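Local coordinates for protein intracellular exo-alpha-(1->5)-L-arabinofuranosidase (Bifidobacterium longum, PDB 2Y2W) that hydrolyses terminal alpha-(1->5)-linked L-arabinofuranosyl residues of branched and debranched arabinans, and is also active on wheat arabinoxylan, at residues R109-G113 with N114-N118; P261-G264 with T265-T269. All coordinates share one frame; numbering follows the deposited sequence.

Overall arrangement
Both contacts belong to the (beta/alpha)8-barrel domain typical of family 51 glycoside hydrolases, and both are local turns in the segments that follow barrel strands. Contact 1 comes first along the chain and leads directly off strand 107-110, the second of the barrel; contact 2 comes later, where the loop after strand 249-252, the fifth, enters helix 265-274. Their centres lie 22 Å apart and their nearest atoms about 11 Å. Contact 1 holds N114, which probably binds arabinofuranose, its side chain about 3 Å from that of E215, the probable proton donor/acceptor; contact 2 is farther out, its W266 side chain about 8 Å from that of E215, and mainly starts a barrel helix.

Contact 1: R109-G113 with N114-N118; sequences RYPGG and NFVSN
V116 places CG2 anti to its backbone N and CG1 between N and the carbonyl carbon (chi1 77°), which directs CG2 at the ring of P111 and CG1 at the backbone of G112 and G113; F115, with CG anti to its own N (chi1 171°), turns its ring beside P111. These residues form the turn that leaves the second strand of the (beta/alpha)8 barrel and runs into a short 3-10 segment. V116 CG2 lies 4.1 Å from P111 CD, the two side chains crossing at about a right angle. On the other branch, V116 CG1 comes to 3.1 Å from G113 O, the same oxygen that accepts the hydrogen bond from V116 N (3.0 Å). That donor stands above the carbonyl plane, 41° out of it. With an alanine here both methyls go, which would probably open a gap beside P111 CD and leave G113 O without its close CG1 neighbour, though still held by the backbone bond. Cis peptide bonds precede both P111 and G113. P111 O lies obliquely by the F115 ring, 3.6 Å from CD2. The P111 and F115 side chains also meet, CB to CE2 at 4.2 Å, and H70 stacks on the F115 ring. N114, an arabinofuranose-binding residue by similarity, directs its amide to Q221, which hydrogen-bonds N114 OD1. Back at the strand end, R109 forms a salt bridge with E340, the probable nucleophile, and G112 O sits 3.5 Å above the guanidinium plane of R109, over its centre.

Contact 2: P261-G264 with T265-T269; sequences PTFG and TWEKT
W266 N donates to T262 O at 2.9 Å, nearly along the C=O axis, and K268 N to G264 O at 3.0 Å. The first closes the turn ahead of helix 265-274; the second, accepted by the N-cap residue G264, is the first bond of the helix proper, which follows the fifth strand of the (beta/alpha)8 barrel. The second bond is the straighter, with an N-H...O angle of 161°. Weaker bonds surround this pair: T265 OG1 reaches the same T262 oxygen, T265 N points to F263 O, and E267 OE1 accepts a weak bond from G264 N at 3.0 Å. E267, three residues after the N-cap, bends at chi2 (82°) to bring OE1 back to the N-cap amide, the half of a capping box that a glycine N-cap still allows. The position of the carboxylate at the amino end of the helix would be expected to suit its negative charge. The other oxygen, E267 OE2, is hydrogen-bonded to S255, so the two carboxylate oxygens have separate partners. G264 has a positive phi of 83°, as the chain turns sharply into the helix. Farther out, T262 OG1 lies at the edge of the W266 indole, in its plane, 3.8 Å from CE3, and also approaches W266 CB at 3.4 Å. The indole leads away from this turn and gives its NE1 hydrogen to C253 O. F263, on a different side of the turn, packs edge-to-face against F313 of helix 307-327. One turn along, T265 O accepts from both T269 N and T269 OG1, the hydroxyl at 2.9 Å.

Contact 1: R109-G113 with N114-N118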
loop_
_atom_site.group_PDB
_atom_site.type_symbol
_atom_site.label_atom_id
_atom_site.label_comp_id
_atom_site.label_asym_id
_atom_site.label_seq_id
_atom_site.Cartn_x
_atom_site.Cartn_y
_atom_site.Cartn_z
ATOM N N ARG D 109 2.703 -13.498 24.219
ATOM C CA ARG D 109 2.631 -12.879 22.900
ATOM C C ARG D 109 1.830 -13.759 21.939
ATOM O O ARG D 109 2.014 -14.980 21.895
ATOM C CB ARG D 109 4.042 -12.610 22.373
ATOM C CG ARG D 109 4.109 -11.802 21.091
ATOM C CD ARG D 109 5.499 -11.235 20.901
ATOM N NE ARG D 109 5.651 -10.577 19.608
ATOM C CZ ARG D 109 6.329 -11.083 18.583
ATOM N NH1 ARG D 109 6.931 -12.261 18.694
ATOM N NH2 ARG D 109 6.409 -10.405 17.446
ATOM N N TYR D 110 0.940 -13.124 21.177
ATOM C CA TYR D 110 -0.039 -13.816 20.340
ATOM C C TYR D 110 -0.443 -12.909 19.175
ATOM O O TYR D 110 -0.508 -11.690 19.349
ATOM C CB TYR D 110 -1.266 -14.170 21.187
ATOM C CG TYR D 110 -2.345 -14.957 20.469
ATOM C CD1 TYR D 110 -2.236 -16.338 20.300
ATOM C CD2 TYR D 110 -3.477 -14.321 19.969
ATOM C CE1 TYR D 110 -3.221 -17.059 19.641
ATOM C CE2 TYR D 110 -4.469 -15.034 19.310
ATOM C CZ TYR D 110 -4.336 -16.403 19.150
ATOM O OH TYR D 110 -5.318 -17.113 18.497
ATOM N N PRO D 111 -0.705 -13.487 17.981
ATOM C CA PRO D 111 -0.573 -14.893 17.597
ATOM C C PRO D 111 0.699 -15.203 16.796
ATOM O O PRO D 111 0.815 -16.291 16.233
ATOM C CB PRO D 111 -1.804 -15.114 16.719
ATOM C CG PRO D 111 -2.033 -13.782 16.058
ATOM C CD PRO D 111 -1.365 -12.714 16.912
ATOM N N GLY D 112 1.634 -14.255 16.746
ATOM C CA GLY D 112 2.848 -14.406 15.946
ATOM C C GLY D 112 3.823 -13.248 16.088
ATOM O O GLY D 112 3.497 -12.237 16.699
ATOM N N GLY D 113 5.025 -13.385 15.528
ATOM C CA GLY D 113 5.438 -14.583 14.796
ATOM C C GLY D 113 5.140 -14.496 13.316
ATOM O O GLY D 113 4.219 -13.789 12.904
ATOM N N ASN D 114 5.919 -15.223 12.519
ATOM C CA ASN D 114 5.762 -15.254 11.063
ATOM C C ASN D 114 4.327 -15.488 10.600
ATOM O O ASN D 114 3.912 -14.978 9.555
ATOM C CB ASN D 114 6.676 -16.316 10.451
ATOM C CG ASN D 114 8.138 -16.064 10.737
ATOM O OD1 ASN D 114 8.508 -15.018 11.269
ATOM N ND2 ASN D 114 8.983 -17.025 10.381
ATOM N N PHE D 115 3.584 -16.259 11.391
ATOM C CA PHE D 115 2.183 -16.578 11.129
ATOM C C PHE D 115 1.333 -15.336 10.856
ATOM O O PHE D 115 0.540 -15.325 9.919
ATOM C CB PHE D 115 1.600 -17.389 12.303
ATOM C CG PHE D 115 0.111 -17.584 12.238
ATOM C CD1 PHE D 115 -0.445 -18.547 11.402
ATOM C CD2 PHE D 115 -0.739 -16.805 13.014
ATOM C CE1 PHE D 115 -1.830 -18.731 11.341
ATOM C CE2 PHE D 115 -2.123 -16.979 12.959
ATOM C CZ PHE D 115 -2.668 -17.945 12.120
ATOM N N VAL D 116 1.515 -14.300 11.674
ATOM C CA VAL D 116 0.655 -13.107 11.664
ATOM C C VAL D 116 0.740 -12.275 10.375
ATOM O O VAL D 116 -0.214 -11.575 10.028
ATOM C CB VAL D 116 0.894 -12.215 12.926
ATOM C CG1 VAL D 116 2.174 -11.399 12.801
ATOM C CG2 VAL D 116 -0.295 -11.305 13.193
ATOM N N SER D 117 1.866 -12.377 9.666
ATOM C CA SER D 117 2.105 -11.599 8.445
ATOM C C SER D 117 1.168 -11.925 7.271
ATOM O O SER D 117 1.058 -11.139 6.329
ATOM C CB SER D 117 3.568 -11.719 8.011
ATOM O OG SER D 117 4.409 -11.030 8.919
ATOM N N ASN D 118 0.499 -13.074 7.332
ATOM C CA ASN D 118 -0.534 -13.411 6.351
ATOM C C ASN D 118 -1.805 -13.933 7.024
ATOM O O ASN D 118 -2.406 -14.917 6.590
ATOM C CB ASN D 118 0.004 -14.381 5.283
ATOM C CG ASN D 118 0.131 -15.811 5.784
ATOM O OD1 ASN D 118 -0.445 -16.728 5.200
ATOM N ND2 ASN D 118 0.882 -16.007 6.863
#

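Contact 2: P261-G264 with T265-T269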
loop_
_atom_site.group_PDB
_atom_site.type_symbol
_atom_site.label_atom_id
_atom_site.label_comp_id
_atom_site.label_asym_id
_atom_site.label_seq_id
_atom_site.Cartn_x
_atom_site.Cartn_y
_atom_site.Cartn_z
ATOM N N PRO D 261 22.113 -7.942 8.429
ATOM C CA PRO D 261 22.911 -6.909 7.760
ATOM C C PRO D 261 22.398 -5.499 8.051
ATOM O O PRO D 261 23.138 -4.524 7.897
ATOM C CB PRO D 261 22.747 -7.242 6.272
ATOM C CG PRO D 261 21.479 -8.020 6.189
ATOM C CD PRO D 261 21.404 -8.802 7.463
ATOM N N THR D 262 21.140 -5.411 8.476
ATOM C CA THR D 262 20.492 -4.139 8.787
ATOM C C THR D 262 20.505 -3.824 10.297
ATOM O O THR D 262 19.874 -2.862 10.745
ATOM C CB THR D 262 19.048 -4.101 8.213
ATOM O OG1 THR D 262 18.504 -2.783 8.348
ATOM C CG2 THR D 262 18.136 -5.118 8.914
ATOM N N PHE D 263 21.243 -4.628 11.063
ATOM C CA PHE D 263 21.338 -4.478 12.520
ATOM C C PHE D 263 21.837 -3.096 12.931
ATOM O O PHE D 263 22.794 -2.572 12.353
ATOM C CB PHE D 263 22.238 -5.567 13.111
ATOM C CG PHE D 263 22.241 -5.613 14.617
ATOM C CD1 PHE D 263 21.074 -5.899 15.322
ATOM C CD2 PHE D 263 23.417 -5.394 15.329
ATOM C CE1 PHE D 263 21.074 -5.949 16.716
ATOM C CE2 PHE D 263 23.430 -5.446 16.722
ATOM C CZ PHE D 263 22.255 -5.723 17.416
ATOM N N GLY D 264 21.174 -2.513 13.927
ATOM C CA GLY D 264 21.508 -1.174 14.404
ATOM C C GLY D 264 20.870 -0.076 13.573
ATOM O O GLY D 264 20.121 0.749 14.096
ATOM N N THR D 265 21.169 -0.071 12.275
ATOM C CA THR D 265 20.670 0.956 11.352
ATOM C C THR D 265 19.160 0.857 11.106
ATOM O O THR D 265 18.507 1.863 10.813
ATOM C CB THR D 265 21.418 0.927 10.001
ATOM O OG1 THR D 265 21.463 -0.416 9.504
ATOM C CG2 THR D 265 22.842 1.446 10.165
ATOM N N TRP D 266 18.615 -0.351 11.227
ATOM C CA TRP D 266 17.173 -0.558 11.159
ATOM C C TRP D 266 16.499 0.200 12.293
ATOM O O TRP D 266 15.628 1.035 12.057
ATOM C CB TRP D 266 16.834 -2.050 11.249
ATOM C CG TRP D 266 15.360 -2.335 11.325
ATOM C CD1 TRP D 266 14.576 -2.328 12.446
ATOM C CD2 TRP D 266 14.497 -2.674 10.233
ATOM N NE1 TRP D 266 13.278 -2.638 12.119
ATOM C CE2 TRP D 266 13.201 -2.857 10.768
ATOM C CE3 TRP D 266 14.691 -2.840 8.855
ATOM C CZ2 TRP D 266 12.104 -3.198 9.971
ATOM C CZ3 TRP D 266 13.600 -3.181 8.064
ATOM C CH2 TRP D 266 12.324 -3.357 8.625
ATOM N N GLU D 267 16.926 -0.098 13.519
ATOM C CA GLU D 267 16.386 0.523 14.725
ATOM C C GLU D 267 16.506 2.043 14.692
ATOM O O GLU D 267 15.553 2.748 15.010
ATOM C CB GLU D 267 17.080 -0.034 15.972
ATOM C CG GLU D 267 16.698 -1.472 16.332
ATOM C CD GLU D 267 17.462 -2.527 15.543
ATOM O OE1 GLU D 267 18.292 -2.178 14.675
ATOM O OE2 GLU D 267 17.228 -3.724 15.798
ATOM N N LYS D 268 17.672 2.541 14.286
ATOM C CA LYS D 268 17.910 3.979 14.225
ATOM C C LYS D 268 16.904 4.681 13.316
ATOM O O LYS D 268 16.254 5.637 13.735
ATOM C CB LYS D 268 19.339 4.276 13.774
ATOM C CG LYS D 268 19.835 5.661 14.168
ATOM C CD LYS D 268 21.359 5.762 14.140
ATOM C CE LYS D 268 22.016 4.970 15.276
ATOM N NZ LYS D 268 22.208 3.526 14.947
ATOM N N THR D 269 16.772 4.190 12.085
ATOM C CA THR D 269 15.870 4.784 11.098
ATOM C C THR D 269 14.407 4.697 11.542
ATOM O O THR D 269 13.682 5.695 11.505
ATOM C CB THR D 269 16.040 4.122 9.712
ATOM O OG1 THR D 269 17.428 4.097 9.361
ATOM C CG2 THR D 269 15.268 4.889 8.642
#